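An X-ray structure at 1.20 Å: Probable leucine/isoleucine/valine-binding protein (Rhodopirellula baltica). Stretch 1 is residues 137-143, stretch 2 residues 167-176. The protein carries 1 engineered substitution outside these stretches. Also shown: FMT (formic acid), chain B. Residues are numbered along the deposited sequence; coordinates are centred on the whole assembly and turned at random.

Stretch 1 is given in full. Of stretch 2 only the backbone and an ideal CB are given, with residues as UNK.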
# COMPACT_ATOMS: atom_id res chain seq x y z
N SER A 137 -2.70 7.01 4.99
CA SER A 137 -1.40 7.54 4.60
C SER A 137 -0.26 7.08 5.49
O SER A 137 -0.48 6.56 6.59
CB SER A 137 -1.46 9.06 4.64
OG SER A 137 -1.48 9.47 6.00
N TYR A 138 0.97 7.31 5.03
CA TYR A 138 2.14 7.03 5.88
C TYR A 138 2.15 7.94 7.11
O TYR A 138 2.59 7.51 8.19
CB TYR A 138 3.48 7.15 5.12
CG TYR A 138 3.63 6.16 3.98
CD1 TYR A 138 3.24 4.83 4.11
CD2 TYR A 138 4.17 6.57 2.77
CE1 TYR A 138 3.38 3.93 3.07
CE2 TYR A 138 4.32 5.68 1.73
CZ TYR A 138 3.92 4.36 1.88
OH TYR A 138 4.01 3.45 0.86
N ALA A 139 1.68 9.18 6.96
CA ALA A 139 1.57 10.07 8.11
C ALA A 139 0.66 9.43 9.17
O ALA A 139 0.96 9.47 10.37
CB ALA A 139 1.03 11.42 7.69
N GLU A 140 -0.46 8.87 8.73
CA GLU A 140 -1.39 8.21 9.65
C GLU A 140 -0.80 6.94 10.28
O GLU A 140 -0.99 6.69 11.46
CB GLU A 140 -2.73 7.97 8.95
CG GLU A 140 -3.46 9.28 8.69
CD GLU A 140 -4.59 9.21 7.67
OE1 GLU A 140 -4.56 8.37 6.76
OE2 GLU A 140 -5.51 10.05 7.79
N GLU A 141 -0.08 6.14 9.50
CA GLU A 141 0.53 4.94 10.05
C GLU A 141 1.57 5.28 11.10
O GLU A 141 1.60 4.69 12.19
CB GLU A 141 1.17 4.07 8.97
CG GLU A 141 0.19 3.46 7.98
CD GLU A 141 0.88 2.52 7.03
OE1 GLU A 141 1.51 1.55 7.50
OE2 GLU A 141 0.82 2.73 5.80
N THR A 142 2.44 6.22 10.75
CA THR A 142 3.53 6.60 11.66
C THR A 142 3.04 7.31 12.91
O THR A 142 3.62 7.15 13.98
CB THR A 142 4.64 7.43 10.96
OG1 THR A 142 4.07 8.60 10.36
CG2 THR A 142 5.37 6.59 9.91
N ALA A 143 1.96 8.07 12.79
CA ALA A 143 1.37 8.70 13.97
C ALA A 143 0.87 7.63 14.92
O ALA A 143 1.07 7.72 16.14
CB ALA A 143 0.23 9.64 13.56
N UNK A 167 12.02 9.34 -2.21
CA UNK A 167 10.79 10.02 -1.79
C UNK A 167 9.88 9.16 -0.91
O UNK A 167 9.08 9.70 -0.13
CB UNK A 167 10.01 10.47 -3.03
N UNK A 168 9.96 7.83 -1.02
CA UNK A 168 9.19 6.95 -0.14
C UNK A 168 9.71 7.06 1.28
O UNK A 168 8.95 7.36 2.22
CB UNK A 168 9.26 5.50 -0.62
N UNK A 169 11.00 6.80 1.46
CA UNK A 169 11.57 6.85 2.78
C UNK A 169 11.46 8.24 3.38
O UNK A 169 11.17 8.37 4.58
CB UNK A 169 13.03 6.40 2.74
N UNK A 170 11.69 9.27 2.58
CA UNK A 170 11.51 10.64 3.03
C UNK A 170 10.11 10.85 3.62
O UNK A 170 9.95 11.44 4.68
CB UNK A 170 11.75 11.61 1.87
N UNK A 171 9.09 10.38 2.90
CA UNK A 171 7.72 10.62 3.32
C UNK A 171 7.40 9.95 4.66
O UNK A 171 6.79 10.55 5.54
CB UNK A 171 6.75 10.12 2.24
N UNK A 172 7.83 8.70 4.82
CA UNK A 172 7.62 8.00 6.08
C UNK A 172 8.39 8.63 7.23
O UNK A 172 7.87 8.77 8.34
CB UNK A 172 8.02 6.53 5.93
N UNK A 173 9.64 9.00 6.96
CA UNK A 173 10.45 9.69 7.95
C UNK A 173 9.81 10.99 8.39
O UNK A 173 9.72 11.28 9.59
CB UNK A 173 11.85 9.96 7.40
N UNK A 174 9.36 11.79 7.44
CA UNK A 174 8.72 13.05 7.78
C UNK A 174 7.43 12.85 8.57
O UNK A 174 7.12 13.64 9.46
CB UNK A 174 8.43 13.85 6.51
N UNK A 175 6.69 11.78 8.27
CA UNK A 175 5.53 11.44 9.07
C UNK A 175 5.91 11.11 10.50
O UNK A 175 5.28 11.57 11.45
CB UNK A 175 4.78 10.26 8.44
N UNK A 176 6.97 10.33 10.67
CA UNK A 176 7.46 10.01 11.99
C UNK A 176 7.93 11.22 12.76
O UNK A 176 7.64 11.38 13.95
CB UNK A 176 8.60 9.00 11.89
C FMT B . 6.53 3.41 -1.50
O1 FMT B . 5.55 4.10 -1.17
O2 FMT B . 7.25 3.61 -2.48

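Stretch 2 is helical throughout; its axis comes within 8.1 Å of that of helix 138-143, at 46° between N-to-C directions. Position 167 has nothing of stretch 1 within 5.5 Å of its ideal CB, so the contact sets no preference; it is S167.

At position 168 the CA-to-CB bond points sideways, and the ideal CB lies 5.5 Å from Y138 CE2. A long apolar or aromatic side chain could bend back to the tyrosine ring, and the nearby formic acid would allow a polar group. The residue is Y168, chi1 t, whose CE1 comes 3.5 Å from Y138 CZ. The rings meet obliquely, planes at 45°. Y138 OH donates to FMT O1 at 2.6 Å, while FMT C lies over one face of the Y168 ring.

Positions 169 and 170 do not reach stretch 1, which leaves their choice open; they are G169 and D170.

Position 171 points toward stretch 1, its ideal CB 4.4 Å from Y138 CD2. A medium-sized side chain would fit along the ring, and an acceptor could meet, through a water, A139 N, which has no backbone partner in the stretch. D171 does this: its OD2 sits 3.5 Å from Y138 CD2, at the ring edge, and a water accepts from A139 N, 2.9 Å from the water oxygen, and lies 3.1 Å from D171 OD2, to which it can donate.

At position 172 the ideal CB would stand 4.7 Å from Y138 CB and 4.8 Å from T142 CG2, so alanine looks tolerable besides glycine. It is G172, whose CA lies 4.3 Å from Y138 CB and whose O is 3.7 Å from T142 CG2.

Positions 173 and 174 lack a neighbour in stretch 1. They hold F173, directed away, and F174, whose ring leads away.

Position 175 is the strictest. Its CA-to-CB direction runs into stretch 1: an ideal CB would clash with T142 OG1 at 2.6 Å and sit tightly, 3.2 Å, from A139 CA. Only glycine fits this backbone. G175 lets its CA approach A139 CA to 4.3 Å, and T142 OG1 reaches 3.1 Å from G175 C. A water bridges the backbones, donating to A139 O at 2.8 Å and G175 O at 2.7 Å.

Position 176 points sideways, its ideal CB 4.4 Å from T142 CB, so something small would suit. G176 is found, its N 3.4 Å from T142 OG1 at an angle too poor for a hydrogen bond.

Stretch 2 (167-176) SYGDDGFFGG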
# COMPACT_ATOMS: atom_id res chain seq x y z
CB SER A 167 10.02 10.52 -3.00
OG SER A 167 9.78 9.46 -3.92
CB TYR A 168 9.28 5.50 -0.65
CG TYR A 168 8.86 4.43 0.32
CD1 TYR A 168 7.77 4.59 1.18
CD2 TYR A 168 9.53 3.21 0.34
CE1 TYR A 168 7.37 3.58 2.01
CE2 TYR A 168 9.15 2.19 1.19
CZ TYR A 168 8.08 2.39 2.04
OH TYR A 168 7.68 1.39 2.90
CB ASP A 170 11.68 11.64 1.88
CG ASP A 170 13.12 11.80 1.41
OD1 ASP A 170 14.06 11.23 2.01
OD2 ASP A 170 13.29 12.52 0.40
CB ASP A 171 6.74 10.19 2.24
CG ASP A 171 5.38 10.80 2.44
OD1 ASP A 171 5.22 11.99 2.13
OD2 ASP A 171 4.48 10.09 2.91
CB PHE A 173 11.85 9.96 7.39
CG PHE A 173 12.73 10.70 8.34
CD1 PHE A 173 13.23 10.09 9.48
CD2 PHE A 173 13.07 12.02 8.09
CE1 PHE A 173 14.04 10.78 10.36
CE2 PHE A 173 13.89 12.72 8.96
CZ PHE A 173 14.37 12.10 10.10
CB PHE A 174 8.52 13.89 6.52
CG PHE A 174 9.81 14.39 5.92
CD1 PHE A 174 10.88 14.73 6.73
CD2 PHE A 174 9.96 14.49 4.54
CE1 PHE A 174 12.08 15.18 6.17
CE2 PHE A 174 11.15 14.94 3.98
CZ PHE A 174 12.21 15.28 4.80
O HOH W 1 1.82 10.51 4.36
O HOH W 2 2.57 11.56 11.30
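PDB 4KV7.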